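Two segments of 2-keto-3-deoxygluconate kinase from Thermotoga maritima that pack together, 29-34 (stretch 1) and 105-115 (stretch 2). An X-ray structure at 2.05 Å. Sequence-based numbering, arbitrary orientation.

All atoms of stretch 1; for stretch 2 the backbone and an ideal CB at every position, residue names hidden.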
# COMPACT_ATOMS: atom_id res chain seq x y z
N ASP A 29 -7.31 -2.07 7.55
CA ASP A 29 -7.54 -0.85 8.34
C ASP A 29 -8.98 -0.64 8.81
O ASP A 29 -9.47 0.51 8.95
CB ASP A 29 -7.10 0.36 7.54
CG ASP A 29 -5.64 0.31 7.14
OD1 ASP A 29 -4.79 -0.09 8.01
OD2 ASP A 29 -5.34 0.70 5.98
N HIS A 30 -9.65 -1.73 9.13
CA HIS A 30 -11.01 -1.69 9.64
C HIS A 30 -12.02 -1.17 8.61
O HIS A 30 -13.13 -0.88 8.97
CB HIS A 30 -11.09 -0.87 10.92
CG HIS A 30 -10.40 -1.49 12.08
ND1 HIS A 30 -10.69 -2.77 12.52
CD2 HIS A 30 -9.45 -1.01 12.93
CE1 HIS A 30 -9.93 -3.05 13.57
NE2 HIS A 30 -9.18 -2.00 13.84
N LYS A 31 -11.65 -1.13 7.34
CA LYS A 31 -12.56 -0.93 6.25
C LYS A 31 -13.57 -2.05 6.12
O LYS A 31 -13.32 -3.21 6.47
CB LYS A 31 -11.82 -0.69 4.92
CG LYS A 31 -11.07 0.68 4.79
CD LYS A 31 -10.17 0.78 3.44
CE LYS A 31 -10.55 1.93 2.42
NZ LYS A 31 -10.13 1.75 0.86
N ARG A 32 -14.77 -1.66 5.70
CA ARG A 32 -15.81 -2.58 5.36
C ARG A 32 -15.66 -3.00 3.89
O ARG A 32 -15.04 -2.35 3.10
CB ARG A 32 -17.20 -1.98 5.65
CG ARG A 32 -17.35 -1.55 7.07
CD ARG A 32 -18.79 -1.48 7.57
NE ARG A 32 -19.36 -2.80 7.61
CZ ARG A 32 -20.62 -3.06 7.99
NH1 ARG A 32 -21.47 -2.10 8.33
NH2 ARG A 32 -21.03 -4.31 7.96
N ILE A 33 -16.23 -4.14 3.57
CA ILE A 33 -16.16 -4.68 2.23
C ILE A 33 -16.62 -3.67 1.20
O ILE A 33 -15.97 -3.48 0.18
CB ILE A 33 -16.96 -6.01 2.12
CG1 ILE A 33 -16.24 -7.08 2.96
CG2 ILE A 33 -17.11 -6.42 0.65
CD1 ILE A 33 -17.12 -8.33 3.52
N PHE A 34 -17.71 -2.99 1.50
CA PHE A 34 -18.34 -2.05 0.58
C PHE A 34 -17.42 -0.95 0.12
O PHE A 34 -17.56 -0.38 -0.99
CB PHE A 34 -19.54 -1.39 1.29
CG PHE A 34 -20.34 -0.47 0.42
CD1 PHE A 34 -21.08 -0.96 -0.63
CD2 PHE A 34 -20.36 0.89 0.67
CE1 PHE A 34 -21.84 -0.09 -1.43
CE2 PHE A 34 -21.11 1.76 -0.12
CZ PHE A 34 -21.83 1.27 -1.17
N UNK A 105 -13.74 -6.05 13.03
CA UNK A 105 -14.54 -5.03 13.69
C UNK A 105 -13.72 -4.18 14.68
O UNK A 105 -12.52 -4.36 14.87
CB UNK A 105 -15.71 -5.69 14.42
N UNK A 106 -14.40 -3.28 15.33
CA UNK A 106 -13.79 -2.41 16.27
C UNK A 106 -14.86 -1.94 17.18
O UNK A 106 -15.98 -1.60 16.73
CB UNK A 106 -13.06 -1.25 15.59
N UNK A 107 -14.50 -1.91 18.46
CA UNK A 107 -15.32 -1.36 19.48
C UNK A 107 -16.74 -1.99 19.34
O UNK A 107 -16.85 -3.21 19.30
CB UNK A 107 -15.35 0.17 19.38
N UNK A 108 -17.81 -1.20 19.24
CA UNK A 108 -19.18 -1.77 19.19
C UNK A 108 -19.56 -2.43 17.87
O UNK A 108 -20.65 -3.02 17.77
CB UNK A 108 -20.20 -0.67 19.48
N UNK A 109 -18.70 -2.29 16.84
CA UNK A 109 -18.95 -2.94 15.55
C UNK A 109 -18.29 -4.32 15.50
O UNK A 109 -17.09 -4.42 15.40
CB UNK A 109 -18.44 -2.07 14.40
N UNK A 110 -19.09 -5.40 15.55
CA UNK A 110 -18.41 -6.70 15.50
C UNK A 110 -17.75 -7.04 14.17
O UNK A 110 -18.05 -6.46 13.13
CB UNK A 110 -19.42 -7.80 15.84
N UNK A 111 -16.84 -8.00 14.23
CA UNK A 111 -16.25 -8.59 13.03
C UNK A 111 -17.37 -9.26 12.27
O UNK A 111 -18.35 -9.67 12.87
CB UNK A 111 -15.13 -9.58 13.37
N UNK A 112 -17.28 -9.29 10.95
CA UNK A 112 -18.37 -9.85 10.14
C UNK A 112 -17.71 -10.75 9.13
O UNK A 112 -16.64 -10.41 8.59
CB UNK A 112 -19.22 -8.77 9.47
N UNK A 113 -18.29 -11.93 8.96
CA UNK A 113 -17.82 -12.90 8.00
C UNK A 113 -18.92 -13.09 6.96
O UNK A 113 -20.07 -13.28 7.28
CB UNK A 113 -17.45 -14.22 8.68
N UNK A 114 -18.54 -12.99 5.70
CA UNK A 114 -19.32 -13.48 4.61
C UNK A 114 -18.66 -14.77 4.08
O UNK A 114 -17.61 -14.72 3.48
CB UNK A 114 -19.45 -12.42 3.52
N UNK A 115 -19.30 -15.92 4.24
CA UNK A 115 -18.75 -17.17 3.70
C UNK A 115 -19.07 -17.39 2.22
O UNK A 115 -20.19 -17.14 1.77
CB UNK A 115 -19.28 -18.35 4.51

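Position 105 has its ideal CB pointing away from stretch 1, and that CB would lie 2.1 Å from the backbone O of position 109. The chain's own fold therefore leaves no room for a side chain, and glycine is the natural reading. The deposited residue is Gly105. Its backbone still makes contact: His30 CE1 comes within 3.2 Å of Gly105 O.

At 106 the CB points toward stretch 1 and sits 4.1 Å from His30 CE1, above the flat imidazole. A small apolar group suits this site, since a methyl can rest on the ring; serine might also fit. The residue is Ala106, whose CB lies 4.2 Å from the centroid of the His30 ring and 10° off its normal, a CH-pi contact over the face.

Positions 107 and 108 are out of reach and form the middle of a type II' turn running from 106 to 109. At 107 phi is positive, 51° with psi -126°, a conformation glycine adopts most easily; at 108 many polar residues would do. They are Ser107 and Gln108, joined by a hydrogen bond from Ser107 OG to Gln108 OE1 at 2.7 Å.

Position 109 closes the turn and points its CB toward stretch 1, yet nothing there lies within 5.5 Å of that CB. The gap calls for length, and the carbonyls of His30 and Lys31 call for a donor: lysine might just reach the nearer carbonyl; arginine has the length and the N-H groups to serve both, one of them through water. It is Arg109. Chi1 and chi2 are t, and chi3 (p) then turns the guanidinium. Arg109 NH2 makes a weak hydrogen bond to His30 O at 2.9 Å, at the guanidinium edge. Arg109 NH1 donates to a water 2.9 Å away, and the water oxygen lies 2.9 Å from Lys31 O, placed to donate to it. Arg32 CG covers one face of this guanidinium, 3.8 Å from Arg109 NH1, while Arg109 CD lies over a face of the Arg32 guanidinium. Two like charges thus come close, Arg32 NE being 4.0 Å from Arg109 NH1, with aliphatic carbon lying against each planar group.

Positions 110 and 111 make no contact across the gap. At 110, phi of -68° permits proline, and Pro110 is found; at 111 a small polar residue fits, and Ser111 OG accepts from Gly105 N at 2.9 Å.

The strand begins at 112, with CB toward stretch 1 and 5.0 Å from Arg32 NH2. An acid could offer charge, but a long aliphatic stem would also pack. Lys112 takes the second course: its CD lies 3.7 Å from Arg32 NH2, at the guanidinium edge.

Strand alternation turns 113 away, leaving the choice free of stretch 1; it is Val113. At 114 the CB points back, 4.7 Å from Ile33 CD1, inviting a beta-branched or other apolar residue. Val114 answers, CG2 to Ile33 CD1 at 4.0 Å. Position 115 is out of reach, so any strand-compatible residue would do; it is Tyr115.

Stretch 2 105-115: GASQRPSKVVY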
# COMPACT_ATOMS: atom_id res chain seq x y z
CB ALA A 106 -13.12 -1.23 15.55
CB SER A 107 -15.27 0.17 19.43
OG SER A 107 -15.89 0.73 20.60
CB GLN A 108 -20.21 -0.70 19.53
CG GLN A 108 -20.24 -0.34 21.02
CD GLN A 108 -19.10 0.54 21.48
OE1 GLN A 108 -18.51 1.29 20.70
NE2 GLN A 108 -18.81 0.50 22.78
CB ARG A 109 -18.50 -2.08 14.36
CG ARG A 109 -18.92 -2.73 13.00
CD ARG A 109 -18.83 -1.80 11.82
NE ARG A 109 -17.47 -1.26 11.60
CZ ARG A 109 -16.48 -1.88 10.97
NH1 ARG A 109 -16.63 -3.09 10.46
NH2 ARG A 109 -15.33 -1.26 10.82
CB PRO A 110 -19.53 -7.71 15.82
CG PRO A 110 -20.77 -7.02 15.58
CD PRO A 110 -20.55 -5.54 15.71
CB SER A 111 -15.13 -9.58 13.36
OG SER A 111 -13.98 -8.83 13.73
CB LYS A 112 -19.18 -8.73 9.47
CG LYS A 112 -20.26 -9.21 8.48
CD LYS A 112 -21.06 -8.04 7.90
CE LYS A 112 -22.10 -8.47 6.85
NZ LYS A 112 -23.28 -9.16 7.46
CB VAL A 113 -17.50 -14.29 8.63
CG1 VAL A 113 -16.87 -15.21 7.55
CG2 VAL A 113 -16.53 -14.17 9.81
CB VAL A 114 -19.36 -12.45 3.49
CG1 VAL A 114 -20.17 -12.96 2.35
CG2 VAL A 114 -19.92 -11.10 4.00
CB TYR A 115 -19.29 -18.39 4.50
CG TYR A 115 -18.70 -18.45 5.87
CD1 TYR A 115 -17.36 -18.86 6.06
CD2 TYR A 115 -19.42 -18.01 6.97
CE1 TYR A 115 -16.80 -18.87 7.31
CE2 TYR A 115 -18.85 -18.00 8.24
CZ TYR A 115 -17.55 -18.45 8.41
OH TYR A 115 -17.00 -18.47 9.66
O HOH W 1 -14.15 -3.91 9.21
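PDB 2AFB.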